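Local coordinates for membrane-associated lipoprotein (Ureaplasma parvum, PDB 3K63) that is a membrane-associated lipoprotein of unknown function, represented here by its Lipoprotein_17 domain, and possibly binds lipid, at residues L33-Y38 against V110-T115; I61-P66 against L79-M84. All coordinates share one frame; numbering follows the deposited sequence.

In the fold
From the N terminus, the chain passes strand 17-21 and reaches L33, at the N-cap, which with the first residues of helix 34-40 supplies 33-38 to contact 1. After strand 45-49 it runs into strand 56-64, whose end, with the following Y65 and P66, forms one side of contact 2. A short excursion through helix 70-76 returns it on strand 79-87, closing contact 2. Strand 93-100 follows, and the loop beyond it brings 110-115 back to the helix start, closing contact 1 some 72 residues later. Contact 2 is therefore nested inside contact 1. Their centres lie about 16 Å apart, yet they touch, with P34 against L79 and Y38 against F63 and Y65, tying helix, sheet and C-terminal loop together.

Contact 1: residues L33-Y38 against V110-T115; sequences LPSQIY and VDENGT
S35 and E112 meet through their oxygens: S35 OG donates to E112 OE1 at 2.8 Å, where the carboxylate oxygen accepts through its syn lone pair, the one on the side of OE2. The E112 chain bends at chi2 (-87°), which brings CD beside Q36 CG. The Q36 and E112 side chains run past one another with opposite headings, their amide and carboxylate planes 45° apart. Their touch is made by the aliphatic part of the glutamine, with Q36 CG 3.5 Å from E112 CD, while the amide carbon Q36 CD comes near E112 CB.

The amide itself turns back to its own segment: Q36 OE1 accepts from L33 N at 2.6 Å, nearly straight at 170°, which ties the glutamine to the residue just before the helix. On the neighbouring flank L33 extends CD1 to the backbone, 3.6 Å from E112 N. D111 CB fills in beside S35 OG at 3.5 Å.

Behind this surface the loop is held in shape by D111 OD1, which receives N113 N at 3.0 Å and T115 N at 2.8 Å from opposite faces of its carboxylate plane. The first bond makes an Asx turn, overlapping a type I beta turn from D111 to G114.

S35 OG is also hydrogen-bonded to N74 of helix 70-76, and L33 and D111 rest on the same asparagine. The loop following strand 93-100 is thus drawn against the N-terminal turn of helix 34-40, next to helix 70-76.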
ATOM      1  N   LEU A  33       0.699 -11.804  -1.802  1.00 41.87           N
ATOM      2  CA  LEU A  33      -0.433 -11.591  -2.689  1.00 45.02           C
ATOM      3  C   LEU A  33      -1.220 -10.379  -2.186  1.00 44.12           C
ATOM      4  O   LEU A  33      -1.296 -10.138  -0.977  1.00 41.21           O
ATOM      5  CB  LEU A  33      -1.344 -12.812  -2.676  1.00 47.40           C
ATOM      6  CG  LEU A  33      -0.884 -14.071  -3.414  1.00 49.67           C
ATOM      7  CD1 LEU A  33      -1.671 -15.275  -2.904  1.00 44.38           C
ATOM      8  CD2 LEU A  33      -1.062 -13.889  -4.930  1.00 43.22           C
ATOM      9  N   PRO A  34      -1.783  -9.583  -3.102  1.00 42.85           N
ATOM     10  CA  PRO A  34      -2.540  -8.437  -2.609  1.00 44.60           C
ATOM     11  C   PRO A  34      -3.571  -8.857  -1.572  1.00 44.38           C
ATOM     12  O   PRO A  34      -3.743  -8.171  -0.564  1.00 44.18           O
ATOM     13  CB  PRO A  34      -3.168  -7.872  -3.873  1.00 44.53           C
ATOM     14  CG  PRO A  34      -2.040  -8.045  -4.861  1.00 45.40           C
ATOM     15  CD  PRO A  34      -1.504  -9.448  -4.543  1.00 43.35           C
ATOM     16  N   SER A  35      -4.232  -9.995  -1.796  1.00 46.01           N
ATOM     17  CA  SER A  35      -5.259 -10.475  -0.872  1.00 39.87           C
ATOM     18  C   SER A  35      -4.725 -10.733   0.530  1.00 40.97           C
ATOM     19  O   SER A  35      -5.419 -10.469   1.504  1.00 43.10           O
ATOM     20  CB  SER A  35      -5.950 -11.728  -1.435  1.00 39.67           C
ATOM     21  OG  SER A  35      -5.040 -12.798  -1.616  1.00 45.05           O
ATOM     22  N   GLN A  36      -3.502 -11.240   0.642  1.00 41.61           N
ATOM     23  CA  GLN A  36      -2.898 -11.482   1.955  1.00 40.03           C
ATOM     24  C   GLN A  36      -2.736 -10.157   2.716  1.00 38.33           C
ATOM     25  O   GLN A  36      -3.040 -10.068   3.905  1.00 37.11           O
ATOM     26  CB  GLN A  36      -1.517 -12.136   1.810  1.00 43.22           C
ATOM     27  CG  GLN A  36      -1.516 -13.544   1.225  1.00 39.45           C
ATOM     28  CD  GLN A  36      -0.116 -14.043   0.965  1.00 40.31           C
ATOM     29  OE1 GLN A  36       0.507 -13.708  -0.053  1.00 44.34           O
ATOM     30  NE2 GLN A  36       0.403 -14.826   1.902  1.00 42.22           N
ATOM     31  N   ILE A  37      -2.253  -9.130   2.024  1.00 37.89           N
ATOM     32  CA  ILE A  37      -2.045  -7.825   2.645  1.00 38.20           C
ATOM     33  C   ILE A  37      -3.373  -7.198   3.081  1.00 35.61           C
ATOM     34  O   ILE A  37      -3.495  -6.666   4.182  1.00 34.95           O
ATOM     35  CB  ILE A  37      -1.288  -6.877   1.671  1.00 41.80           C
ATOM     36  CG1 ILE A  37       0.154  -7.379   1.496  1.00 38.90           C
ATOM     37  CG2 ILE A  37      -1.313  -5.439   2.204  1.00 34.31           C
ATOM     38  CD1 ILE A  37       0.938  -6.708   0.364  1.00 43.25           C
ATOM     39  N   TYR A  38      -4.365  -7.282   2.206  1.00 39.13           N
ATOM     40  CA  TYR A  38      -5.695  -6.749   2.463  1.00 36.05           C
ATOM     41  C   TYR A  38      -6.366  -7.380   3.700  1.00 39.63           C
ATOM     42  O   TYR A  38      -7.102  -6.718   4.424  1.00 35.13           O
ATOM     43  CB  TYR A  38      -6.559  -7.008   1.238  1.00 37.64           C
ATOM     44  CG  TYR A  38      -8.013  -6.610   1.381  1.00 37.05           C
ATOM     45  CD1 TYR A  38      -8.436  -5.324   1.069  1.00 37.53           C
ATOM     46  CD2 TYR A  38      -8.963  -7.527   1.808  1.00 35.55           C
ATOM     47  CE1 TYR A  38      -9.778  -4.964   1.177  1.00 41.78           C
ATOM     48  CE2 TYR A  38     -10.296  -7.183   1.920  1.00 38.70           C
ATOM     49  CZ  TYR A  38     -10.704  -5.900   1.604  1.00 43.32           C
ATOM     50  OH  TYR A  38     -12.038  -5.539   1.719  1.00 52.59           O
ATOM     51  N   VAL A 110      -6.189 -16.783  -7.845  1.00 56.41           N
ATOM     52  CA  VAL A 110      -6.534 -17.596  -6.683  1.00 56.37           C
ATOM     53  C   VAL A 110      -5.776 -17.045  -5.472  1.00 54.97           C
ATOM     54  O   VAL A 110      -4.641 -16.614  -5.619  1.00 53.65           O
ATOM     55  CB  VAL A 110      -6.164 -19.087  -6.939  1.00 55.87           C
ATOM     56  CG1 VAL A 110      -4.756 -19.173  -7.488  1.00 62.14           C
ATOM     57  CG2 VAL A 110      -6.289 -19.900  -5.658  1.00 56.94           C
ATOM     58  N   ASP A 111      -6.392 -17.042  -4.288  1.00 53.60           N
ATOM     59  CA  ASP A 111      -5.725 -16.507  -3.097  1.00 53.51           C
ATOM     60  C   ASP A 111      -4.947 -17.541  -2.279  1.00 51.15           C
ATOM     61  O   ASP A 111      -4.968 -18.735  -2.584  1.00 53.63           O
ATOM     62  CB  ASP A 111      -6.728 -15.781  -2.184  1.00 50.46           C
ATOM     63  CG  ASP A 111      -7.718 -16.728  -1.519  1.00 57.19           C
ATOM     64  OD1 ASP A 111      -7.566 -17.963  -1.662  1.00 57.38           O
ATOM     65  OD2 ASP A 111      -8.652 -16.234  -0.839  1.00 57.66           O
ATOM     66  N   GLU A 112      -4.282 -17.055  -1.230  1.00 49.89           N
ATOM     67  CA  GLU A 112      -3.453 -17.874  -0.347  1.00 54.04           C
ATOM     68  C   GLU A 112      -4.167 -19.073   0.286  1.00 57.53           C
ATOM     69  O   GLU A 112      -3.524 -19.954   0.855  1.00 53.78           O
ATOM     70  CB  GLU A 112      -2.861 -17.007   0.771  1.00 49.50           C
ATOM     71  CG  GLU A 112      -3.901 -16.530   1.770  1.00 48.34           C
ATOM     72  CD  GLU A 112      -4.568 -15.236   1.342  1.00 49.75           C
ATOM     73  OE1 GLU A 112      -4.661 -14.982   0.122  1.00 49.73           O
ATOM     74  OE2 GLU A 112      -5.009 -14.472   2.226  1.00 52.42           O
ATOM     75  N   ASN A 113      -5.492 -19.091   0.215  1.00 56.42           N
ATOM     76  CA  ASN A 113      -6.255 -20.187   0.791  1.00 55.84           C
ATOM     77  C   ASN A 113      -6.936 -20.998  -0.305  1.00 60.03           C
ATOM     78  O   ASN A 113      -7.951 -21.648  -0.076  1.00 67.10           O
ATOM     79  CB  ASN A 113      -7.265 -19.632   1.812  1.00 57.67           C
ATOM     80  CG  ASN A 113      -6.611 -19.306   3.147  1.00 59.87           C
ATOM     81  OD1 ASN A 113      -6.923 -18.302   3.792  1.00 60.46           O
ATOM     82  ND2 ASN A 113      -5.695 -20.177   3.572  1.00 61.50           N
ATOM     83  N   GLY A 114      -6.367 -20.937  -1.506  1.00 57.67           N
ATOM     84  CA  GLY A 114      -6.904 -21.682  -2.632  1.00 56.61           C
ATOM     85  C   GLY A 114      -8.189 -21.226  -3.299  1.00 58.87           C
ATOM     86  O   GLY A 114      -8.618 -21.834  -4.268  1.00 62.39           O
ATOM     87  N   THR A 115      -8.820 -20.175  -2.794  1.00 58.43           N
ATOM     88  CA  THR A 115     -10.068 -19.702  -3.398  1.00 56.48           C
ATOM     89  C   THR A 115      -9.889 -19.228  -4.845  1.00 58.48           C
ATOM     90  O   THR A 115      -8.913 -18.558  -5.156  1.00 59.11           O
ATOM     91  CB  THR A 115     -10.669 -18.556  -2.581  1.00 54.41           C
ATOM     92  OG1 THR A 115     -10.931 -19.014  -1.253  1.00 58.96           O
ATOM     93  CG2 THR A 115     -11.967 -18.061  -3.209  1.00 55.98           C
TER

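Contact 2: residues I61-P66 against L79-M84; sequences INFLYP and LKLSLM
K80 and P66 are joined by a lysine chain whose CG lies anti to the backbone N (chi1 -173°) and which bends only at chi3, -72°. K80 NZ then bonds to P66 O at 3.1 Å, in the carbonyl plane and on a lone pair, while K80 CE passes near P66 CA. On the other face of the sheet, F63 CG is anti to its carbonyl carbon (chi1 -80°), and the F63 and L81 side chains leave the sheet alongside one another with the same heading. F63 CE1 sits 3.7 Å from L81 CG, and F63 CD1 is 4.0 Å from L79 CD1; both leucines approach the ring obliquely.

At the far end, the side chains of I61 and M84, a selenomethionine, run roughly perpendicular, with I61 CG2 3.7 Å from M84 CB. On the face shared with L64 and K80, N62 CB packs against S82 CB, and one water links N62 OD1 to S82 OG; N62 ND2 bonds to the hydroxyl of Y41.

The backbones pair in both directions between L64 and K80, and S82 N donates to N62 O at 2.8 Å. S82 O takes I61 N at 2.9 Å and only weakly N62 N at 3.5 Å.

F63 also meets F19 and, edge-to-face, Y41, while I37 of helix 34-40 packs on its ring. L79 and L81 continue the hydrogen bonding to strand 93-100. This is an antiparallel pairing of the edge strand 56-64 with the central strand of a three-stranded sheet, interrupted by a classic beta bulge where I61 and N62 both face S82.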
ATOM      1  N   ILE A  61      -3.753   4.254   5.436  1.00 32.96           N
ATOM      2  CA  ILE A  61      -4.885   3.969   6.310  1.00 33.99           C
ATOM      3  C   ILE A  61      -5.736   2.778   5.830  1.00 33.02           C
ATOM      4  O   ILE A  61      -6.430   2.147   6.642  1.00 29.53           O
ATOM      5  CB  ILE A  61      -5.748   5.257   6.524  1.00 37.08           C
ATOM      6  CG1 ILE A  61      -6.442   5.678   5.228  1.00 37.40           C
ATOM      7  CG2 ILE A  61      -4.856   6.387   6.998  1.00 32.88           C
ATOM      8  CD1 ILE A  61      -7.316   6.960   5.397  1.00 30.88           C
ATOM      9  N   ASN A  62      -5.648   2.462   4.531  1.00 37.16           N
ATOM     10  CA  ASN A  62      -6.391   1.333   3.941  1.00 38.33           C
ATOM     11  C   ASN A  62      -5.732   0.763   2.703  1.00 33.44           C
ATOM     12  O   ASN A  62      -5.106   1.488   1.938  1.00 36.06           O
ATOM     13  CB  ASN A  62      -7.810   1.725   3.529  1.00 34.44           C
ATOM     14  CG  ASN A  62      -8.683   2.071   4.710  1.00 36.01           C
ATOM     15  OD1 ASN A  62      -8.920   3.246   4.992  1.00 40.73           O
ATOM     16  ND2 ASN A  62      -9.152   1.050   5.426  1.00 33.62           N
ATOM     17  N   PHE A  63      -5.858  -0.543   2.524  1.00 33.03           N
ATOM     18  CA  PHE A  63      -5.350  -1.202   1.337  1.00 37.92           C
ATOM     19  C   PHE A  63      -6.646  -1.618   0.621  1.00 41.40           C
ATOM     20  O   PHE A  63      -7.544  -2.212   1.225  1.00 34.57           O
ATOM     21  CB  PHE A  63      -4.538  -2.437   1.707  1.00 35.88           C
ATOM     22  CG  PHE A  63      -3.125  -2.141   2.140  1.00 34.79           C
ATOM     23  CD1 PHE A  63      -2.160  -1.779   1.212  1.00 37.20           C
ATOM     24  CD2 PHE A  63      -2.756  -2.237   3.480  1.00 31.71           C
ATOM     25  CE1 PHE A  63      -0.854  -1.522   1.614  1.00 38.41           C
ATOM     26  CE2 PHE A  63      -1.460  -1.981   3.880  1.00 32.05           C
ATOM     27  CZ  PHE A  63      -0.511  -1.621   2.950  1.00 32.32           C
ATOM     28  N   LEU A  64      -6.754  -1.296  -0.659  1.00 42.04           N
ATOM     29  CA  LEU A  64      -7.944  -1.646  -1.414  1.00 39.83           C
ATOM     30  C   LEU A  64      -7.576  -2.305  -2.725  1.00 41.14           C
ATOM     31  O   LEU A  64      -6.517  -2.032  -3.279  1.00 43.60           O
ATOM     32  CB  LEU A  64      -8.754  -0.395  -1.703  1.00 41.49           C
ATOM     33  CG  LEU A  64      -9.279   0.402  -0.509  1.00 43.03           C
ATOM     34  CD1 LEU A  64      -9.797   1.764  -0.972  1.00 45.75           C
ATOM     35  CD2 LEU A  64     -10.361  -0.396   0.198  1.00 40.72           C
ATOM     36  N   TYR A  65      -8.447  -3.179  -3.214  1.00 44.21           N
ATOM     37  CA  TYR A  65      -8.217  -3.845  -4.491  1.00 43.51           C
ATOM     38  C   TYR A  65      -8.534  -2.774  -5.522  1.00 40.91           C
ATOM     39  O   TYR A  65      -9.524  -2.043  -5.392  1.00 43.22           O
ATOM     40  CB  TYR A  65      -9.170  -5.024  -4.663  1.00 44.43           C
ATOM     41  CG  TYR A  65      -8.935  -6.127  -3.652  1.00 41.14           C
ATOM     42  CD1 TYR A  65      -7.649  -6.636  -3.425  1.00 42.32           C
ATOM     43  CD2 TYR A  65      -9.993  -6.690  -2.936  1.00 36.73           C
ATOM     44  CE1 TYR A  65      -7.424  -7.681  -2.516  1.00 38.42           C
ATOM     45  CE2 TYR A  65      -9.768  -7.736  -2.024  1.00 35.23           C
ATOM     46  CZ  TYR A  65      -8.483  -8.224  -1.831  1.00 34.46           C
ATOM     47  OH  TYR A  65      -8.261  -9.293  -0.993  1.00 38.89           O
ATOM     48  N   PRO A  66      -7.704  -2.653  -6.561  1.00 43.58           N
ATOM     49  CA  PRO A  66      -7.983  -1.625  -7.563  1.00 46.74           C
ATOM     50  C   PRO A  66      -9.400  -1.674  -8.118  1.00 51.59           C
ATOM     51  O   PRO A  66     -10.048  -0.632  -8.264  1.00 50.31           O
ATOM     52  CB  PRO A  66      -6.925  -1.890  -8.621  1.00 46.19           C
ATOM     53  CG  PRO A  66      -5.766  -2.411  -7.780  1.00 45.20           C
ATOM     54  CD  PRO A  66      -6.481  -3.396  -6.896  1.00 43.94           C
ATOM     55  N   LEU A  79      -2.268  -3.190  -5.789  1.00 44.86           N
ATOM     56  CA  LEU A  79      -3.058  -2.734  -4.652  1.00 44.53           C
ATOM     57  C   LEU A  79      -3.240  -1.234  -4.778  1.00 47.00           C
ATOM     58  O   LEU A  79      -2.448  -0.547  -5.430  1.00 48.86           O
ATOM     59  CB  LEU A  79      -2.356  -3.034  -3.326  1.00 44.35           C
ATOM     60  CG  LEU A  79      -2.439  -4.423  -2.690  1.00 45.56           C
ATOM     61  CD1 LEU A  79      -1.369  -4.515  -1.610  1.00 43.95           C
ATOM     62  CD2 LEU A  79      -3.816  -4.680  -2.104  1.00 41.47           C
ATOM     63  N   LYS A  80      -4.300  -0.731  -4.168  1.00 46.13           N
ATOM     64  CA  LYS A  80      -4.601   0.686  -4.179  1.00 45.57           C
ATOM     65  C   LYS A  80      -4.357   1.097  -2.732  1.00 47.86           C
ATOM     66  O   LYS A  80      -5.052   0.649  -1.815  1.00 44.49           O
ATOM     67  CB  LYS A  80      -6.065   0.873  -4.571  1.00 43.13           C
ATOM     68  CG  LYS A  80      -6.490   2.320  -4.787  1.00 53.54           C
ATOM     69  CD  LYS A  80      -7.919   2.491  -5.364  1.00 57.07           C
ATOM     70  CE  LYS A  80      -7.975   2.083  -6.836  1.00 60.37           C
ATOM     71  NZ  LYS A  80      -9.323   2.291  -7.458  1.00 54.13           N
ATOM     72  N   LEU A  81      -3.340   1.919  -2.520  1.00 50.67           N
ATOM     73  CA  LEU A  81      -3.000   2.386  -1.182  1.00 44.61           C
ATOM     74  C   LEU A  81      -3.709   3.690  -0.835  1.00 44.28           C
ATOM     75  O   LEU A  81      -3.498   4.724  -1.474  1.00 44.57           O
ATOM     76  CB  LEU A  81      -1.497   2.600  -1.064  1.00 44.16           C
ATOM     77  CG  LEU A  81      -0.641   1.433  -0.588  1.00 43.54           C
ATOM     78  CD1 LEU A  81      -0.710   0.309  -1.595  1.00 43.17           C
ATOM     79  CD2 LEU A  81       0.807   1.910  -0.386  1.00 42.21           C
ATOM     80  N   SER A  82      -4.554   3.648   0.179  1.00 42.66           N
ATOM     81  CA  SER A  82      -5.266   4.840   0.590  1.00 40.52           C
ATOM     82  C   SER A  82      -4.337   5.506   1.605  1.00 42.27           C
ATOM     83  O   SER A  82      -4.076   4.944   2.669  1.00 41.26           O
ATOM     84  CB  SER A  82      -6.595   4.450   1.227  1.00 35.52           C
ATOM     85  OG  SER A  82      -7.379   5.581   1.538  1.00 35.42           O
ATOM     86  N   LEU A  83      -3.843   6.699   1.269  1.00 43.81           N
ATOM     87  CA  LEU A  83      -2.905   7.423   2.118  1.00 38.29           C
ATOM     88  C   LEU A  83      -3.420   8.645   2.834  1.00 43.43           C
ATOM     89  O   LEU A  83      -4.348   9.319   2.376  1.00 45.40           O
ATOM     90  CB  LEU A  83      -1.716   7.867   1.288  1.00 40.44           C
ATOM     91  CG  LEU A  83      -1.023   6.820   0.428  1.00 44.41           C
ATOM     92  CD1 LEU A  83      -0.120   7.523  -0.585  1.00 47.19           C
ATOM     93  CD2 LEU A  83      -0.235   5.885   1.326  1.00 44.25           C
HETATM   94  N   MSE A  84      -2.810   8.928   3.978  1.00 43.69           N
HETATM   95  CA  MSE A  84      -3.145  10.124   4.725  1.00 43.27           C
HETATM   96  C   MSE A  84      -1.819  10.870   4.769  1.00 46.71           C
HETATM   97  O   MSE A  84      -0.827  10.350   5.277  1.00 47.29           O
HETATM   98  CB  MSE A  84      -3.602   9.801   6.138  1.00 40.37           C
HETATM   99  CG  MSE A  84      -3.981  11.030   6.917  1.00 45.15           C
HETATM  100 SE   MSE A  84      -4.742  10.678   8.644  1.00 64.23          SE
HETATM  101  CE  MSE A  84      -3.153   9.895   9.441  1.00 52.18           C
TER
HETATM  102  O   HOH W   1      -9.789   5.360   2.879  1.00 40.68           O